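Local structure of mandelate racemase / muconate lactonizing enzyme family protein (Agrobacterium tumefaciens, 4DXK) at residues 55-58 and 59-62; 222-225 and 226-229; 231-235 and 236-240. The protein belongs to the mandelate racemase subgroup of the enolase superfamily and is probably a metal-dependent lyase or racemase, its substrate being unsettled. All coordinates share one frame; numbering follows the deposited sequence.

Contact 1: 55-58 and 59-62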
# COMPACT_ATOMS: atom_id res chain seq x y z
N GLY A 55 -46.24 15.00 -13.66
CA GLY A 55 -46.28 16.41 -13.33
C GLY A 55 -44.92 17.09 -13.37
O GLY A 55 -44.85 18.32 -13.28
N ARG A 56 -43.85 16.31 -13.49
CA ARG A 56 -42.49 16.86 -13.48
C ARG A 56 -42.01 17.27 -14.86
O ARG A 56 -42.46 16.75 -15.88
CB ARG A 56 -41.52 15.83 -12.90
CG ARG A 56 -41.75 15.50 -11.43
CD ARG A 56 -41.15 16.57 -10.52
NE ARG A 56 -39.73 16.73 -10.81
CZ ARG A 56 -38.75 16.10 -10.16
NH1 ARG A 56 -39.00 15.29 -9.14
NH2 ARG A 56 -37.49 16.31 -10.53
N ASP A 57 -41.04 18.19 -14.89
CA ASP A 57 -40.43 18.66 -16.12
C ASP A 57 -39.42 17.61 -16.59
O ASP A 57 -38.42 17.36 -15.91
CB ASP A 57 -39.74 19.99 -15.82
CG ASP A 57 -39.09 20.63 -17.03
OD1 ASP A 57 -38.94 19.97 -18.07
OD2 ASP A 57 -38.73 21.83 -16.91
N PRO A 58 -39.66 16.98 -17.75
CA PRO A 58 -38.77 15.90 -18.20
C PRO A 58 -37.39 16.40 -18.61
O PRO A 58 -36.48 15.57 -18.71
CB PRO A 58 -39.51 15.34 -19.43
CG PRO A 58 -40.25 16.56 -19.97
CD PRO A 58 -40.72 17.28 -18.74
N LEU A 59 -37.23 17.70 -18.86
CA LEU A 59 -35.94 18.22 -19.29
C LEU A 59 -34.90 18.31 -18.17
O LEU A 59 -33.72 18.52 -18.44
CB LEU A 59 -36.09 19.59 -19.96
CG LEU A 59 -36.92 19.66 -21.24
CD1 LEU A 59 -36.90 21.08 -21.82
CD2 LEU A 59 -36.41 18.66 -22.25
N GLN A 60 -35.34 18.20 -16.91
CA GLN A 60 -34.39 18.19 -15.79
C GLN A 60 -33.83 16.79 -15.62
O GLN A 60 -34.14 16.09 -14.65
CB GLN A 60 -35.07 18.67 -14.51
CG GLN A 60 -35.58 20.11 -14.58
CD GLN A 60 -36.26 20.53 -13.31
OE1 GLN A 60 -37.37 20.10 -13.02
NE2 GLN A 60 -35.59 21.37 -12.53
N ILE A 61 -33.04 16.35 -16.60
CA ILE A 61 -32.66 14.94 -16.70
C ILE A 61 -31.77 14.48 -15.55
O ILE A 61 -32.04 13.47 -14.90
CB ILE A 61 -32.01 14.61 -18.06
CG1 ILE A 61 -33.00 14.91 -19.20
CG2 ILE A 61 -31.56 13.15 -18.12
CD1 ILE A 61 -32.49 14.51 -20.58
N ASP A 62 -30.71 15.24 -15.28
CA ASP A 62 -29.82 14.90 -14.18
C ASP A 62 -30.56 14.88 -12.85
O ASP A 62 -30.32 14.01 -12.00
CB ASP A 62 -28.64 15.88 -14.11
CG ASP A 62 -27.59 15.59 -15.16
OD1 ASP A 62 -27.25 14.40 -15.37
OD2 ASP A 62 -27.10 16.55 -15.79
O HOH W 1 -38.22 17.53 -13.11

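Contact 2: 222-225 and 226-229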
# COMPACT_ATOMS: atom_id res chain seq x y z
N GLN A 222 -15.50 -19.29 -10.87
CA GLN A 222 -14.75 -18.86 -9.70
C GLN A 222 -13.33 -18.45 -10.10
O GLN A 222 -12.92 -18.65 -11.24
CB GLN A 222 -14.75 -19.95 -8.62
CG GLN A 222 -16.16 -20.33 -8.16
CD GLN A 222 -16.87 -19.15 -7.53
OE1 GLN A 222 -16.39 -18.57 -6.56
NE2 GLN A 222 -18.01 -18.78 -8.10
N LEU A 223 -12.58 -17.86 -9.17
CA LEU A 223 -11.31 -17.22 -9.52
C LEU A 223 -10.25 -18.17 -10.06
O LEU A 223 -9.60 -17.87 -11.06
CB LEU A 223 -10.75 -16.44 -8.33
CG LEU A 223 -9.40 -15.76 -8.59
CD1 LEU A 223 -9.52 -14.68 -9.65
CD2 LEU A 223 -8.84 -15.18 -7.30
N LEU A 224 -10.06 -19.29 -9.38
CA LEU A 224 -8.99 -20.20 -9.80
C LEU A 224 -9.18 -20.80 -11.20
O LEU A 224 -8.28 -20.71 -12.03
CB LEU A 224 -8.70 -21.27 -8.74
CG LEU A 224 -8.33 -20.73 -7.36
CD1 LEU A 224 -8.01 -21.91 -6.45
CD2 LEU A 224 -7.15 -19.76 -7.41
N PRO A 225 -10.35 -21.40 -11.49
CA PRO A 225 -10.50 -21.89 -12.86
C PRO A 225 -10.53 -20.74 -13.89
O PRO A 225 -10.09 -20.94 -15.03
CB PRO A 225 -11.83 -22.66 -12.83
CG PRO A 225 -12.57 -22.08 -11.66
CD PRO A 225 -11.49 -21.79 -10.65
N ALA A 226 -11.03 -19.56 -13.51
CA ALA A 226 -10.95 -18.42 -14.42
C ALA A 226 -9.50 -18.11 -14.81
O ALA A 226 -9.20 -17.89 -15.99
CB ALA A 226 -11.62 -17.20 -13.80
N MET A 227 -8.60 -18.11 -13.83
CA MET A 227 -7.19 -17.85 -14.13
C MET A 227 -6.56 -18.98 -14.95
O MET A 227 -5.75 -18.72 -15.84
CB MET A 227 -6.39 -17.58 -12.85
CG MET A 227 -6.73 -16.26 -12.17
SD MET A 227 -5.62 -15.78 -10.83
CE MET A 227 -5.94 -17.09 -9.62
N GLN A 228 -6.95 -20.22 -14.67
CA GLN A 228 -6.47 -21.36 -15.42
C GLN A 228 -6.86 -21.24 -16.90
O GLN A 228 -6.04 -21.46 -17.80
CB GLN A 228 -7.07 -22.63 -14.82
CG GLN A 228 -6.67 -23.92 -15.49
CD GLN A 228 -7.40 -25.11 -14.89
OE1 GLN A 228 -8.13 -24.98 -13.92
NE2 GLN A 228 -7.19 -26.28 -15.48
N ILE A 229 -8.12 -20.90 -17.14
CA ILE A 229 -8.62 -20.71 -18.50
C ILE A 229 -7.92 -19.54 -19.19
O ILE A 229 -7.53 -19.64 -20.37
CB ILE A 229 -10.16 -20.51 -18.50
CG1 ILE A 229 -10.87 -21.78 -18.03
CG2 ILE A 229 -10.64 -20.06 -19.87
CD1 ILE A 229 -12.33 -21.57 -17.68

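Contact 3: 231-235 and 236-240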
# COMPACT_ATOMS: atom_id res chain seq x y z
N LYS A 231 -4.93 -18.29 -18.72
CA LYS A 231 -3.58 -18.68 -19.13
C LYS A 231 -3.61 -19.57 -20.36
O LYS A 231 -2.81 -19.40 -21.29
CB LYS A 231 -2.85 -19.38 -17.99
CG LYS A 231 -2.58 -18.47 -16.80
CD LYS A 231 -1.58 -19.08 -15.83
CE LYS A 231 -2.10 -20.36 -15.21
NZ LYS A 231 -1.04 -21.06 -14.41
N ALA A 232 -4.56 -20.51 -20.40
CA ALA A 232 -4.67 -21.44 -21.51
C ALA A 232 -5.03 -20.74 -22.83
O ALA A 232 -4.79 -21.29 -23.91
CB ALA A 232 -5.68 -22.53 -21.19
N LEU A 233 -5.62 -19.55 -22.74
CA LEU A 233 -6.02 -18.83 -23.95
C LEU A 233 -4.88 -18.06 -24.59
O LEU A 233 -5.04 -17.54 -25.70
CB LEU A 233 -7.18 -17.88 -23.64
CG LEU A 233 -8.54 -18.58 -23.52
CD1 LEU A 233 -9.54 -17.72 -22.80
CD2 LEU A 233 -9.06 -18.95 -24.91
N THR A 234 -3.74 -17.99 -23.92
CA THR A 234 -2.60 -17.21 -24.40
C THR A 234 -2.23 -17.42 -25.88
O THR A 234 -2.01 -16.44 -26.59
CB THR A 234 -1.35 -17.42 -23.50
OG1 THR A 234 -1.68 -17.07 -22.15
CG2 THR A 234 -0.19 -16.57 -23.97
N PRO A 235 -2.17 -18.68 -26.36
CA PRO A 235 -1.71 -18.86 -27.75
C PRO A 235 -2.66 -18.30 -28.81
O PRO A 235 -2.27 -18.23 -29.97
CB PRO A 235 -1.65 -20.39 -27.91
CG PRO A 235 -1.56 -20.93 -26.53
CD PRO A 235 -2.35 -19.98 -25.68
N TYR A 236 -3.87 -17.91 -28.43
CA TYR A 236 -4.87 -17.54 -29.43
C TYR A 236 -5.06 -16.05 -29.63
O TYR A 236 -5.93 -15.63 -30.40
CB TYR A 236 -6.19 -18.25 -29.13
CG TYR A 236 -5.99 -19.73 -29.01
CD1 TYR A 236 -5.83 -20.53 -30.14
CD2 TYR A 236 -5.92 -20.35 -27.76
CE1 TYR A 236 -5.62 -21.89 -30.03
CE2 TYR A 236 -5.71 -21.70 -27.65
CZ TYR A 236 -5.56 -22.47 -28.78
OH TYR A 236 -5.36 -23.82 -28.67
N GLN A 237 -4.24 -15.25 -28.95
CA GLN A 237 -4.27 -13.80 -29.11
C GLN A 237 -5.68 -13.23 -28.95
O GLN A 237 -6.18 -12.52 -29.82
CB GLN A 237 -3.71 -13.38 -30.47
CG GLN A 237 -2.27 -13.83 -30.71
CD GLN A 237 -2.16 -15.22 -31.30
OE1 GLN A 237 -2.94 -15.60 -32.18
NE2 GLN A 237 -1.18 -15.99 -30.83
N THR A 238 -6.33 -13.56 -27.83
CA THR A 238 -7.67 -13.07 -27.58
C THR A 238 -7.68 -11.56 -27.34
O THR A 238 -6.70 -10.99 -26.87
CB THR A 238 -8.31 -13.82 -26.41
OG1 THR A 238 -7.44 -13.76 -25.27
CG2 THR A 238 -8.53 -15.28 -26.79
N PHE A 239 -8.79 -10.92 -27.67
CA PHE A 239 -8.88 -9.46 -27.65
C PHE A 239 -9.30 -8.93 -26.28
O PHE A 239 -8.74 -7.96 -25.78
CB PHE A 239 -9.86 -9.00 -28.72
CG PHE A 239 -9.89 -7.51 -28.92
CD1 PHE A 239 -8.81 -6.86 -29.50
CD2 PHE A 239 -10.99 -6.77 -28.52
CE1 PHE A 239 -8.84 -5.48 -29.70
CE2 PHE A 239 -11.03 -5.40 -28.73
CZ PHE A 239 -9.94 -4.75 -29.31
N TRP A 240 -10.31 -9.57 -25.68
CA TRP A 240 -10.70 -9.25 -24.32
C TRP A 240 -11.32 -10.46 -23.65
O TRP A 240 -11.78 -11.38 -24.34
CB TRP A 240 -11.59 -8.00 -24.26
CG TRP A 240 -13.06 -8.08 -24.62
CD1 TRP A 240 -13.99 -9.04 -24.27
CD2 TRP A 240 -13.79 -7.07 -25.34
NE1 TRP A 240 -15.24 -8.68 -24.73
CE2 TRP A 240 -15.14 -7.48 -25.38
CE3 TRP A 240 -13.43 -5.87 -25.95
CZ2 TRP A 240 -16.13 -6.72 -26.04
CZ3 TRP A 240 -14.41 -5.11 -26.57
CH2 TRP A 240 -15.74 -5.55 -26.61
O HOH W 2 -4.88 -14.77 -25.59

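Contact 1: 55-58 and 59-62
L59 and D57 meet where a type I beta turn, D57 to Q60, leads from the loop after helix 38-53 into helix 61-68 of the N-terminal capping domain. The amide of L59 closes an Asx turn: its N gives a hydrogen bond of 2.9 Å to D57 OD1, arriving from above the carboxylate plane, 42° out of it. D57 holds CG opposite its own backbone N (chi1 -178°), which swings the carboxylate forward along the turn; P58 has no N-H, making L59 N the first amide beyond D57 able to bind it. The same OD1 lies 3.4 Å from L59 CB. Q60, at the N-cap position, completes the beta turn with a weak bond of 3.3 Å from its N to D57 O. Its extended side chain runs back until OE1 stands 3.7 Å from D57 CB. One water ties the turn together, donating to Q60 OE1 (2.7 Å) and to D57 O (2.8 Å) while accepting from R56 NE. The side-chain carboxamide of Q60 is held at its nitrogen too, NE2 bonding F110 O of the second subunit, which places the turn at a subunit interface. I61 opens the helix, its N bonded weakly to L59 O in an inverse gamma turn centred on Q60. Its side chain packs on W92 and F95 of helix 79-99, and its CG1 rests 3.6 Å from P58 O.

Contact 2: 222-225 and 226-229
The first two turns of helix 223-232, the helix of a beta-alpha-beta unit in the barrel domain, are built by four successive i to i+4 backbone bonds, and L223 and L224 pack against M227 on their surface. Q222, the N-cap residue, starts the ladder by receiving A226 N on its O at 3.1 Å, and the fourth rung, I229 N to P225 O, spans 2.9 Å. P225 sits third in the helix, where a missing N-H costs no bond within the helix, while its O still accepts normally. On one flank the terminal methyl of M227 touches both leucines. A bend at chi3 (-65°) turns this methyl back toward the helix start, setting CE 3.7 Å from L224 CD2 and 3.8 Å from L223 CG. This packing belongs to one of two conformers of M227, so the methyl's place is not unique. I229 presses CG1 to 3.2 Å from P225 O, beside the bond made by its own amide. Around the helix, A226 and M227 rest on Y256 of helix 253-259, and M227 also touches V259. I229 faces F176 and W221, L224 packs on G286 of the third subunit, and the chain continues from strand 212-216 through this helix toward strand 240-242.

Contact 3: 231-235 and 236-240
The Y236 ring carries P235 over one face, with P235 CB 4.2 Å above the plane and over its centre. Carbonyl oxygens line the ring's edge near its plane: L233 O is 3.6 Å from Y236 CD2, and A232 O approaches CE2. The ring thus folds back beside the carbonyls of A232 and L233, and Y236 also touches E201 of helix 190-207. The second flat group, the carboxamide of Q237, turns back toward the carbonyl of P235, its chain bent at chi2 (88°), which leaves NE2 2.6 Å from P235 O. The backbone here winds into a 3-10 turn: Y236 N binds L233 O at 3.0 Å, from well above the carbonyl plane, and a weak bond of 3.5 Å runs from Q237 N to T234 O. A water links the turn to the outgoing chain, accepting a hydrogen bond from T238 N and lying 2.8 Å from L233 O, to which it can donate, so that this carbonyl may serve two partners. T234 locks onto the preceding helix turn, its OG1 (2.7 Å) and its N both bonding K231 O from the same face. L233 and T238 cross at about a right angle with CD2 and CG2 4.2 Å apart, T238 using its OG1 to hold H241. R204 NH2 hydrogen-bonds Y236 O. Q237, with positive phi (52°), ends the 3-10 turn and redirects the chain. This is the helix-to-strand loop of a beta-alpha-beta unit in a TIM-type barrel, delivering strand 240-242, whose E242 is a ligand of the sodium ion.

Contacts 2 and 3 follow each other along helix 223-232, their centres about 14 Å apart: contact 2 is its partly buried start, contact 3 the surface-lying exit toward strand 240-242. Contact 1 belongs to the N-terminal domain on the opposite side of the chain's centre, its centre about 46 Å from that of contact 2, and is likewise partly buried. Chemistry follows place. Regular backbone bonds and apolar packing serve the helix in contact 2, whereas contacts 1 and 3, both at irregular turns, use a bridging water and a mixture of sound and weak turn bonds. A carboxylate braces contact 1 before its helix; a proline-covered tyrosine ring marks contact 3 after its own.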